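Local coordinates for cytoplasmic protein (Cryptococcus neoformans var. grubii serotype A, PDB 7LPO) that probably hydrolyses the beta-glucosidic bond of steryl glucosides, as a family 5 glycoside hydrolase, at residues F400-A406 against P430-P436; T458-W464 against P525-D529; N468-I472 against M496-E500; A663-P668 against D681-T685. All coordinates share one frame; numbering follows the deposited sequence. Where two conformers were deposited one is given.

Contact 1 (F400-A406 against P430-P436)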
# COMPACT_ATOMS: atom_id res chain seq x y z
N PHE A 400 -13.98 -14.73 -4.24
CA PHE A 400 -12.52 -14.69 -4.15
C PHE A 400 -12.06 -14.46 -2.72
O PHE A 400 -11.14 -15.14 -2.23
CB PHE A 400 -11.96 -13.61 -5.07
CG PHE A 400 -10.50 -13.33 -4.84
CD1 PHE A 400 -9.54 -14.26 -5.18
CD2 PHE A 400 -10.09 -12.14 -4.26
CE1 PHE A 400 -8.20 -14.01 -4.97
CE2 PHE A 400 -8.75 -11.89 -4.04
CZ PHE A 400 -7.81 -12.84 -4.40
N VAL A 401 -12.69 -13.51 -2.02
CA VAL A 401 -12.19 -13.10 -0.71
C VAL A 401 -12.45 -14.18 0.32
O VAL A 401 -11.58 -14.48 1.15
CB VAL A 401 -12.82 -11.76 -0.29
CG1 VAL A 401 -12.46 -11.45 1.15
CG2 VAL A 401 -12.36 -10.65 -1.19
N ASP A 402 -13.64 -14.79 0.31
CA ASP A 402 -13.97 -15.76 1.35
C ASP A 402 -13.38 -17.14 1.06
O ASP A 402 -13.02 -17.86 2.00
CB ASP A 402 -15.48 -15.92 1.52
CG ASP A 402 -16.21 -14.60 1.68
OD1 ASP A 402 -15.60 -13.63 2.19
OD2 ASP A 402 -17.40 -14.54 1.29
N ASP A 403 -13.29 -17.53 -0.20
CA ASP A 403 -12.93 -18.90 -0.53
C ASP A 403 -11.44 -19.10 -0.79
O ASP A 403 -10.95 -20.22 -0.61
CB ASP A 403 -13.70 -19.37 -1.77
CG ASP A 403 -15.20 -19.30 -1.59
OD1 ASP A 403 -15.65 -19.37 -0.42
OD2 ASP A 403 -15.91 -19.16 -2.60
N PHE A 404 -10.72 -18.06 -1.21
CA PHE A 404 -9.34 -18.25 -1.63
C PHE A 404 -8.39 -17.30 -0.91
O PHE A 404 -7.34 -17.74 -0.42
CB PHE A 404 -9.23 -18.08 -3.14
CG PHE A 404 -10.01 -19.10 -3.92
CD1 PHE A 404 -9.67 -20.44 -3.85
CD2 PHE A 404 -11.07 -18.73 -4.73
CE1 PHE A 404 -10.38 -21.39 -4.56
CE2 PHE A 404 -11.79 -19.69 -5.45
CZ PHE A 404 -11.43 -21.02 -5.36
N TRP A 405 -8.73 -16.02 -0.84
CA TRP A 405 -7.86 -15.10 -0.11
C TRP A 405 -7.79 -15.46 1.37
O TRP A 405 -6.71 -15.52 1.96
CB TRP A 405 -8.32 -13.65 -0.28
CG TRP A 405 -7.42 -12.75 0.49
CD1 TRP A 405 -6.21 -12.25 0.09
CD2 TRP A 405 -7.63 -12.28 1.82
NE1 TRP A 405 -5.66 -11.48 1.09
CE2 TRP A 405 -6.51 -11.49 2.16
CE3 TRP A 405 -8.65 -12.44 2.76
CZ2 TRP A 405 -6.39 -10.86 3.39
CZ3 TRP A 405 -8.53 -11.81 3.98
CH2 TRP A 405 -7.41 -11.03 4.28
N ALA A 406 -8.94 -15.72 1.99
CA ALA A 406 -8.96 -15.97 3.42
C ALA A 406 -8.17 -17.23 3.76
O ALA A 406 -7.47 -17.27 4.78
CB ALA A 406 -10.40 -16.09 3.92
N PRO A 430 -8.37 -7.65 -0.13
CA PRO A 430 -8.13 -7.20 -1.50
C PRO A 430 -8.75 -5.83 -1.77
O PRO A 430 -9.80 -5.47 -1.23
CB PRO A 430 -8.77 -8.29 -2.36
CG PRO A 430 -8.70 -9.53 -1.48
CD PRO A 430 -8.89 -9.03 -0.07
N VAL A 431 -8.09 -5.08 -2.64
CA VAL A 431 -8.49 -3.71 -2.94
C VAL A 431 -9.97 -3.64 -3.26
O VAL A 431 -10.50 -4.47 -4.01
CB VAL A 431 -7.64 -3.17 -4.11
CG1 VAL A 431 -8.26 -1.94 -4.72
CG2 VAL A 431 -6.22 -2.85 -3.64
N LEU A 432 -10.64 -2.66 -2.67
CA LEU A 432 -12.04 -2.32 -2.92
C LEU A 432 -13.01 -3.40 -2.49
O LEU A 432 -14.18 -3.37 -2.90
CB LEU A 432 -12.26 -1.98 -4.40
CG LEU A 432 -11.58 -0.70 -4.89
CD1 LEU A 432 -11.76 -0.54 -6.40
CD2 LEU A 432 -12.11 0.53 -4.15
N ARG A 433 -12.58 -4.36 -1.69
CA ARG A 433 -13.45 -5.40 -1.16
C ARG A 433 -13.53 -5.27 0.35
O ARG A 433 -12.60 -4.79 1.01
CB ARG A 433 -12.94 -6.81 -1.54
CG ARG A 433 -12.58 -7.02 -3.02
CD ARG A 433 -13.82 -7.08 -3.91
NE ARG A 433 -13.60 -7.89 -5.10
CZ ARG A 433 -14.09 -7.61 -6.31
NH1 ARG A 433 -14.83 -6.52 -6.51
NH2 ARG A 433 -13.83 -8.43 -7.33
N GLN A 434 -14.64 -5.70 0.91
CA GLN A 434 -14.71 -5.82 2.35
C GLN A 434 -13.92 -7.05 2.80
O GLN A 434 -13.84 -8.04 2.07
CB GLN A 434 -16.15 -5.96 2.82
CG GLN A 434 -17.01 -4.73 2.64
CD GLN A 434 -18.41 -4.94 3.22
OE1 GLN A 434 -19.04 -5.97 2.98
NE2 GLN A 434 -18.88 -3.97 3.99
N PRO A 435 -13.34 -7.01 4.00
CA PRO A 435 -12.67 -8.21 4.51
C PRO A 435 -13.69 -9.31 4.75
O PRO A 435 -14.89 -9.03 4.89
CB PRO A 435 -12.03 -7.73 5.82
CG PRO A 435 -12.89 -6.61 6.26
CD PRO A 435 -13.36 -5.92 4.99
N PRO A 436 -13.25 -10.57 4.77
CA PRO A 436 -14.15 -11.65 5.18
C PRO A 436 -14.25 -11.68 6.70
O PRO A 436 -13.49 -11.02 7.42
CB PRO A 436 -13.46 -12.90 4.65
CG PRO A 436 -11.98 -12.56 4.79
CD PRO A 436 -11.86 -11.04 4.67

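Contact 2 (T458-W464 against P525-D529)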
# COMPACT_ATOMS: atom_id res chain seq x y z
N THR A 458 -8.02 12.00 -8.43
CA THR A 458 -6.80 12.78 -8.39
C THR A 458 -5.60 11.94 -8.82
O THR A 458 -4.76 12.39 -9.61
CB THR A 458 -6.60 13.35 -6.98
OG1 THR A 458 -7.75 14.13 -6.62
CG2 THR A 458 -5.36 14.20 -6.92
N LEU A 459 -5.51 10.71 -8.31
CA LEU A 459 -4.40 9.84 -8.65
C LEU A 459 -4.32 9.59 -10.15
O LEU A 459 -3.25 9.70 -10.75
CB LEU A 459 -4.55 8.53 -7.89
CG LEU A 459 -3.37 7.56 -7.85
CD1 LEU A 459 -2.20 8.18 -7.16
CD2 LEU A 459 -3.80 6.27 -7.16
N MET A 460 -5.45 9.25 -10.77
CA MET A 460 -5.40 8.84 -12.18
C MET A 460 -5.23 10.02 -13.12
O MET A 460 -4.56 9.90 -14.15
CB MET A 460 -6.66 8.06 -12.55
CG MET A 460 -6.97 6.90 -11.62
SD MET A 460 -5.68 5.61 -11.60
CE MET A 460 -5.72 5.09 -13.29
N THR A 461 -5.84 11.16 -12.82
CA THR A 461 -5.77 12.31 -13.71
C THR A 461 -4.59 13.21 -13.41
O THR A 461 -4.32 14.13 -14.19
CB THR A 461 -7.06 13.14 -13.63
OG1 THR A 461 -7.18 13.69 -12.31
CG2 THR A 461 -8.27 12.27 -13.92
N LYS A 462 -3.88 12.97 -12.30
CA LYS A 462 -2.78 13.82 -11.84
C LYS A 462 -3.18 15.32 -11.93
O LYS A 462 -2.44 16.15 -12.42
CB LYS A 462 -1.50 13.52 -12.63
CG LYS A 462 -1.12 12.04 -12.49
CD LYS A 462 0.18 11.71 -13.16
CE LYS A 462 0.71 10.37 -12.65
NZ LYS A 462 1.92 9.95 -13.39
N HIS A 463 -4.37 15.59 -11.41
CA HIS A 463 -4.94 16.94 -11.38
C HIS A 463 -5.84 17.02 -10.16
O HIS A 463 -6.58 16.08 -9.86
CB HIS A 463 -5.72 17.23 -12.67
CG HIS A 463 -6.12 18.66 -12.83
ND1 HIS A 463 -5.41 19.55 -13.60
CD2 HIS A 463 -7.17 19.35 -12.32
CE1 HIS A 463 -5.99 20.74 -13.55
NE2 HIS A 463 -7.06 20.64 -12.78
N TRP A 464 -5.77 18.14 -9.45
CA TRP A 464 -6.73 18.42 -8.39
C TRP A 464 -7.93 19.06 -9.07
O TRP A 464 -7.89 20.23 -9.45
CB TRP A 464 -6.15 19.34 -7.33
CG TRP A 464 -7.15 19.69 -6.28
CD1 TRP A 464 -7.58 20.94 -5.95
CD2 TRP A 464 -7.87 18.78 -5.43
NE1 TRP A 464 -8.51 20.87 -4.94
CE2 TRP A 464 -8.70 19.56 -4.60
CE3 TRP A 464 -7.88 17.39 -5.29
CZ2 TRP A 464 -9.54 19.00 -3.63
CZ3 TRP A 464 -8.71 16.83 -4.33
CH2 TRP A 464 -9.53 17.63 -3.52
N PRO A 525 -0.63 12.48 -6.01
CA PRO A 525 0.49 12.68 -6.95
C PRO A 525 1.00 14.12 -6.95
O PRO A 525 0.22 15.08 -7.02
CB PRO A 525 -0.10 12.31 -8.31
CG PRO A 525 -1.58 12.71 -8.16
CD PRO A 525 -1.93 12.41 -6.71
N TYR A 526 2.32 14.27 -6.91
CA TYR A 526 2.95 15.58 -6.91
C TYR A 526 3.30 16.06 -8.31
O TYR A 526 3.51 17.27 -8.50
CB TYR A 526 4.21 15.55 -6.04
CG TYR A 526 3.90 15.66 -4.56
CD1 TYR A 526 3.74 16.89 -3.96
CD2 TYR A 526 3.74 14.52 -3.78
CE1 TYR A 526 3.44 16.99 -2.61
CE2 TYR A 526 3.44 14.62 -2.42
CZ TYR A 526 3.29 15.86 -1.85
OH TYR A 526 3.02 15.98 -0.52
N ASP A 527 3.35 15.16 -9.29
CA ASP A 527 3.65 15.54 -10.67
C ASP A 527 2.42 16.03 -11.42
O ASP A 527 2.24 15.72 -12.60
CB ASP A 527 4.31 14.38 -11.41
CG ASP A 527 3.48 13.09 -11.37
OD1 ASP A 527 2.73 12.88 -10.39
OD2 ASP A 527 3.61 12.28 -12.31
N MET A 528 1.57 16.81 -10.75
CA MET A 528 0.36 17.32 -11.36
C MET A 528 0.66 18.35 -12.43
O MET A 528 1.69 19.03 -12.40
CB MET A 528 -0.53 17.99 -10.33
CG MET A 528 -0.96 17.11 -9.21
SD MET A 528 -1.97 18.08 -8.11
CE MET A 528 -2.69 16.76 -7.12
N ASP A 529 -0.27 18.50 -13.38
CA ASP A 529 -0.28 19.62 -14.31
C ASP A 529 0.98 19.63 -15.18
O ASP A 529 1.58 20.68 -15.42
CB ASP A 529 -0.42 20.95 -13.56
CG ASP A 529 -1.70 21.02 -12.74
OD1 ASP A 529 -2.77 20.73 -13.31
OD2 ASP A 529 -1.63 21.34 -11.53
O HOH W 1 -4.18 20.50 -10.45

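Contact 3 (N468-I472 against M496-E500)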
# COMPACT_ATOMS: atom_id res chain seq x y z
N ASN A 468 -15.35 16.00 -7.97
CA ASN A 468 -14.90 14.67 -7.60
C ASN A 468 -16.14 13.81 -7.47
O ASN A 468 -17.26 14.29 -7.68
CB ASN A 468 -14.05 14.67 -6.32
CG ASN A 468 -13.07 13.50 -6.26
OD1 ASN A 468 -13.40 12.38 -6.65
ND2 ASN A 468 -11.86 13.76 -5.77
N ALA A 469 -15.95 12.54 -7.15
CA ALA A 469 -17.07 11.61 -7.09
C ALA A 469 -16.80 10.55 -6.04
O ALA A 469 -15.65 10.18 -5.79
CB ALA A 469 -17.33 10.96 -8.45
N ASP A 470 -17.88 10.05 -5.45
CA ASP A 470 -17.81 9.09 -4.36
C ASP A 470 -17.62 7.69 -4.93
O ASP A 470 -18.58 6.96 -5.17
CB ASP A 470 -19.06 9.17 -3.50
CG ASP A 470 -19.11 8.11 -2.42
OD1 ASP A 470 -18.08 7.44 -2.18
OD2 ASP A 470 -20.19 7.94 -1.82
N ALA A 471 -16.35 7.30 -5.12
CA ALA A 471 -16.05 6.05 -5.82
C ALA A 471 -16.46 4.82 -5.01
O ALA A 471 -16.89 3.81 -5.58
CB ALA A 471 -14.56 5.99 -6.16
N ILE A 472 -16.31 4.88 -3.69
CA ILE A 472 -16.71 3.74 -2.86
C ILE A 472 -18.22 3.55 -2.90
O ILE A 472 -18.72 2.43 -3.03
CB ILE A 472 -16.19 3.91 -1.42
CG1 ILE A 472 -14.69 3.64 -1.39
CG2 ILE A 472 -16.95 3.01 -0.48
CD1 ILE A 472 -14.09 3.60 -0.00
N MET A 496 -17.25 14.58 1.30
CA MET A 496 -17.53 13.31 0.63
C MET A 496 -16.39 12.32 0.84
O MET A 496 -16.63 11.15 1.16
CB MET A 496 -17.78 13.57 -0.85
CG MET A 496 -18.16 12.34 -1.64
SD MET A 496 -16.69 11.62 -2.36
CE MET A 496 -16.36 12.80 -3.67
N ILE A 497 -15.14 12.78 0.70
CA ILE A 497 -14.01 11.88 0.88
C ILE A 497 -13.89 11.44 2.33
O ILE A 497 -13.60 10.28 2.62
CB ILE A 497 -12.71 12.53 0.36
CG1 ILE A 497 -12.91 12.87 -1.12
CG2 ILE A 497 -11.52 11.61 0.57
CD1 ILE A 497 -11.66 13.03 -1.92
N GLN A 498 -14.16 12.35 3.26
CA GLN A 498 -14.20 11.95 4.66
C GLN A 498 -15.27 10.90 4.90
O GLN A 498 -15.09 9.99 5.72
CB GLN A 498 -14.44 13.18 5.54
CG GLN A 498 -14.27 12.93 7.01
CD GLN A 498 -14.43 14.19 7.82
OE1 GLN A 498 -15.53 14.51 8.26
NE2 GLN A 498 -13.34 14.93 8.00
N GLY A 499 -16.40 11.00 4.18
CA GLY A 499 -17.41 9.97 4.27
C GLY A 499 -16.96 8.63 3.73
O GLY A 499 -17.34 7.58 4.26
N GLU A 500 -16.13 8.64 2.69
CA GLU A 500 -15.59 7.39 2.17
C GLU A 500 -14.70 6.70 3.21
O GLU A 500 -14.76 5.48 3.36
CB GLU A 500 -14.81 7.64 0.88
CG GLU A 500 -15.67 7.99 -0.32
CD GLU A 500 -14.87 8.03 -1.62
OE1 GLU A 500 -14.26 9.07 -1.92
OE2 GLU A 500 -14.86 7.02 -2.35
O HOH W 2 -13.27 8.89 -4.25

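Contact 4 (A663-P668 against D681-T685)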
# COMPACT_ATOMS: atom_id res chain seq x y z
N ALA A 663 2.69 21.80 4.44
CA ALA A 663 1.60 22.34 5.25
C ALA A 663 0.43 21.37 5.33
O ALA A 663 -0.32 21.38 6.31
CB ALA A 663 1.14 23.68 4.69
N ALA A 664 0.25 20.51 4.33
CA ALA A 664 -0.90 19.62 4.31
C ALA A 664 -0.63 18.29 5.00
O ALA A 664 -1.54 17.74 5.63
CB ALA A 664 -1.36 19.37 2.87
N PHE A 665 0.58 17.74 4.90
CA PHE A 665 0.82 16.43 5.50
C PHE A 665 1.42 16.50 6.90
O PHE A 665 1.36 15.49 7.61
CB PHE A 665 1.69 15.55 4.59
CG PHE A 665 3.11 16.02 4.36
CD1 PHE A 665 4.07 15.93 5.36
CD2 PHE A 665 3.50 16.46 3.11
CE1 PHE A 665 5.38 16.32 5.12
CE2 PHE A 665 4.81 16.83 2.85
CZ PHE A 665 5.75 16.77 3.86
N CYS A 666 1.95 17.64 7.32
CA CYS A 666 2.46 17.81 8.68
C CYS A 666 1.40 18.58 9.47
O CYS A 666 1.19 19.78 9.23
CB CYS A 666 3.79 18.55 8.68
SG CYS A 666 4.52 18.73 10.33
N ARG A 667 0.74 17.90 10.40
CA ARG A 667 -0.50 18.38 10.99
C ARG A 667 -0.55 18.08 12.49
O ARG A 667 0.05 17.10 12.95
CB ARG A 667 -1.73 17.72 10.35
CG ARG A 667 -1.67 17.54 8.84
CD ARG A 667 -2.60 16.42 8.38
NE ARG A 667 -4.01 16.71 8.64
CZ ARG A 667 -4.75 17.55 7.91
NH1 ARG A 667 -4.23 18.18 6.86
NH2 ARG A 667 -6.02 17.75 8.22
N PRO A 668 -1.26 18.91 13.26
CA PRO A 668 -1.48 18.58 14.67
C PRO A 668 -2.40 17.38 14.82
O PRO A 668 -3.36 17.22 14.06
CB PRO A 668 -2.12 19.85 15.24
CG PRO A 668 -2.85 20.43 14.04
CD PRO A 668 -1.94 20.16 12.87
N ASP A 681 -10.41 18.49 13.94
CA ASP A 681 -10.59 19.46 12.86
C ASP A 681 -9.35 20.33 12.80
O ASP A 681 -8.90 20.86 13.82
CB ASP A 681 -11.83 20.33 13.08
CG ASP A 681 -13.13 19.57 12.88
OD1 ASP A 681 -13.38 19.07 11.75
OD2 ASP A 681 -13.92 19.48 13.84
N PHE A 682 -8.80 20.50 11.60
CA PHE A 682 -7.63 21.33 11.41
C PHE A 682 -7.82 22.13 10.13
O PHE A 682 -8.18 21.56 9.09
CB PHE A 682 -6.35 20.49 11.33
CG PHE A 682 -5.13 21.29 10.96
CD1 PHE A 682 -4.64 22.25 11.81
CD2 PHE A 682 -4.49 21.07 9.76
CE1 PHE A 682 -3.51 22.98 11.49
CE2 PHE A 682 -3.36 21.79 9.42
CZ PHE A 682 -2.87 22.75 10.28
N ASP A 683 -7.55 23.43 10.21
CA ASP A 683 -7.67 24.34 9.08
C ASP A 683 -6.31 24.99 8.83
O ASP A 683 -5.79 25.71 9.70
CB ASP A 683 -8.74 25.39 9.36
CG ASP A 683 -8.91 26.37 8.22
OD1 ASP A 683 -9.28 25.93 7.11
OD2 ASP A 683 -8.67 27.57 8.46
N ILE A 684 -5.75 24.76 7.65
CA ILE A 684 -4.42 25.27 7.35
C ILE A 684 -4.40 26.80 7.38
O ILE A 684 -3.50 27.41 7.95
CB ILE A 684 -3.93 24.75 5.98
CG1 ILE A 684 -3.59 23.27 6.06
CG2 ILE A 684 -2.72 25.56 5.53
CD1 ILE A 684 -3.34 22.63 4.67
N THR A 685 -5.39 27.43 6.75
CA THR A 685 -5.34 28.88 6.55
C THR A 685 -5.36 29.62 7.89
O THR A 685 -4.56 30.54 8.11
CB THR A 685 -6.50 29.32 5.66
OG1 THR A 685 -6.49 28.56 4.45
CG2 THR A 685 -6.39 30.81 5.32
O HOH W 3 -7.50 19.83 6.94

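Contact 1 (F400-A406 against P430-P436)
The first two turns of helix 400-419, whose opening turn is widened to the pi type with Phe404 N and Trp405 N both bonded to Phe400 O, lie against a loop with a type II beta turn from Pro430 to Arg433, and the backbones come closest at Asp402 and Pro436. Two proline rings do most of the packing, and no hydrogen bond joins the segments. Pro430 CD sits over the face of the Trp405 indole, 3.9 Å from the centroid of its five-membered ring and 7° off the normal, a CH-pi contact. The CG of the same proline meets the edge of the Phe400 ring at CE2 (3.5 Å). Val401 fits between the prolines: with CG1 anti to the backbone N (chi1 171°), that methyl touches Pro436 CD at 3.6 Å while CG2 faces Pro430 CG. Pro436 CD also packs on Trp405 CZ3 (3.5 Å). Arg433 lays its CB against Val401 CG2 and turns its guanidinium to a salt bridge with Glu274. Phe400 meets Phe216 of helix 206-221 edge-to-face, and Pro435 touches Ile511, so the loop after strand 424-427, probably a strand of the family's TIM barrel, touches both helices 400-419 and 490-512.

Contact 2 (T458-W464 against P525-D529)
Lys462 and Asp527 face each other across the contact in a salt bridge, NZ to OD2 3.1 Å, made on the syn lone pair of the carboxylate oxygen. The lysine chain is extended beyond CG and lays CD and CE along the same carboxylate. Its backbone carbonyl serves the other segment too: Lys462 O accepts a weak hydrogen bond from Asp529 N (3.3 Å) and a CA-H...O contact from Met528 CA (3.2 Å). Next to these polar links Pro525 packs on the end of helix 456-461, with CG 3.5 Å from Thr458 O and CD against Thr458 CG2. That methyl also receives Met528 CE at 3.7 Å, at the end of a chain extended beyond CG. Farther along the segment, in one of two conformers, His463 ND1 lies 2.9 Å from Asp529 OD1. A water accepts from Trp464 N and donates to Asp529 OD2 (2.9 Å).

Lys462, the first residue past the helix, has positive phi, and its CA is the one nearest Met528 CA. Thr458 OG1 is bonded to Asp455, and Trp464 NE1 reaches Glu490. The side chain of Leu459 is about 4 Å from a bound tris molecule, probably from the crystallisation liquor. The run 525-529 follows strand 518-522, probably part of the TIM barrel of this family. The Lys462 ammonium has a second partner in Gly587 O; two bonds thus hold it, and the nearby Asp527 carboxylate would probably favour its charged form.

Contact 3 (N468-I472 against M496-E500)
Two acidic side chains crowd together here: Asp470 OD1 lies 3.3 Å from Glu500 OE2, both acceptors, as the two side chains slide past each other in opposite directions. Each has donors that should offset the repulsion. Glu500 OE2 takes a nearly straight bond from Ile472 N (2.9 Å, 168° at the hydrogen), met on its anti side and 22° out of the carboxylate plane; Ala471 N is also near. Asp470 OD1 caps Gly473 N, while its OD2 is bonded to Tyr479 OH. Such proximity could raise the proton affinity of either acid, though the amide groups at the helix start would act against this. Glu500 CG lies 3.1 Å from Asp470 OD1.

Met496 packs beside this pair. Bent at both chi2 (-94°) and chi3, it sets SD 3.4 Å from Asp470 CA. Met496 CE lies over the face of the Ala469-Asp470 peptide, 3.3 Å from Ala469 C. Beside it Ile497 CD1 touches Asn468 ND2, whose amide is held by Asp455. Ile472 continues the apolar side onto Val503 and Leu504 of helix 490-512. This is an N-cap, Asp470 at the start of helix 471-475 directly after strand 467-469, with a glutamate from the longer helix 490-512 receiving a first-turn amide.

Contact 4 (A663-P668 against D681-T685)
CH-pi and apolar contacts centre on Phe682, one face of whose ring is covered by Pro668: proline CD stands 3.6 Å from the ring centroid, 15° off the normal, and Pro668 CG approaches Phe682 CD1 at 3.4 Å. Phe682 reaches across because its chi1 of 173° turns CG away from the backbone N, and the two side chains cross at about a right angle. Ile684 packs at the helix end, its CD1 3.7 Å from Ala663 O and also against Ala664 CA and CB.

This joins the end of helix 662-665 and the residues after it to the end of edge strand 676-682 of the four-stranded antiparallel sheet in the C-terminal region, which carries the family 5 C-terminal domain signature. His715 of helix 713-716 adds an edge-to-face contact to Phe682.

Polar contacts gather on Arg667. Its guanidinium stands nearly perpendicular to the phenyl ring (84°), with Phe682 CD2 over one guanidinium face and 4.0 Å from NH2. The chain bends at chi3, and NH1 donates to Ala664 O (3.0 Å) in the carbonyl plane and on a lone pair. NH2 gives a hydrogen bond to a water (2.9 Å) that donates onward to Phe682 O. Salt bridges from NH1 to Asp554 and from NH2 to Asp561 further fix the rotation of the group.

In the fold
From the N terminus, contact 1 comes first, closing a loop of 23 residues that holds the rest of helix 400-419 and strand 424-427. Contact 2 then closes a longer loop of 60 residues, from the end of helix 456-461 to the start of helix 528-531. Contact 3 lies wholly within that loop, joining strand 467-469 and helix 471-475 to helix 490-512; Thr458 and Asn468 pack where contacts 2 and 3 meet. Contact 4 follows in series, closing a short loop of 12 residues between helix 662-665 and the end of strand 676-682, in the C-terminal region. Tyr526 of contact 2 packs on Phe665, linking it to contact 4, whereas contacts 1 and 4 have centres about 34 Å apart.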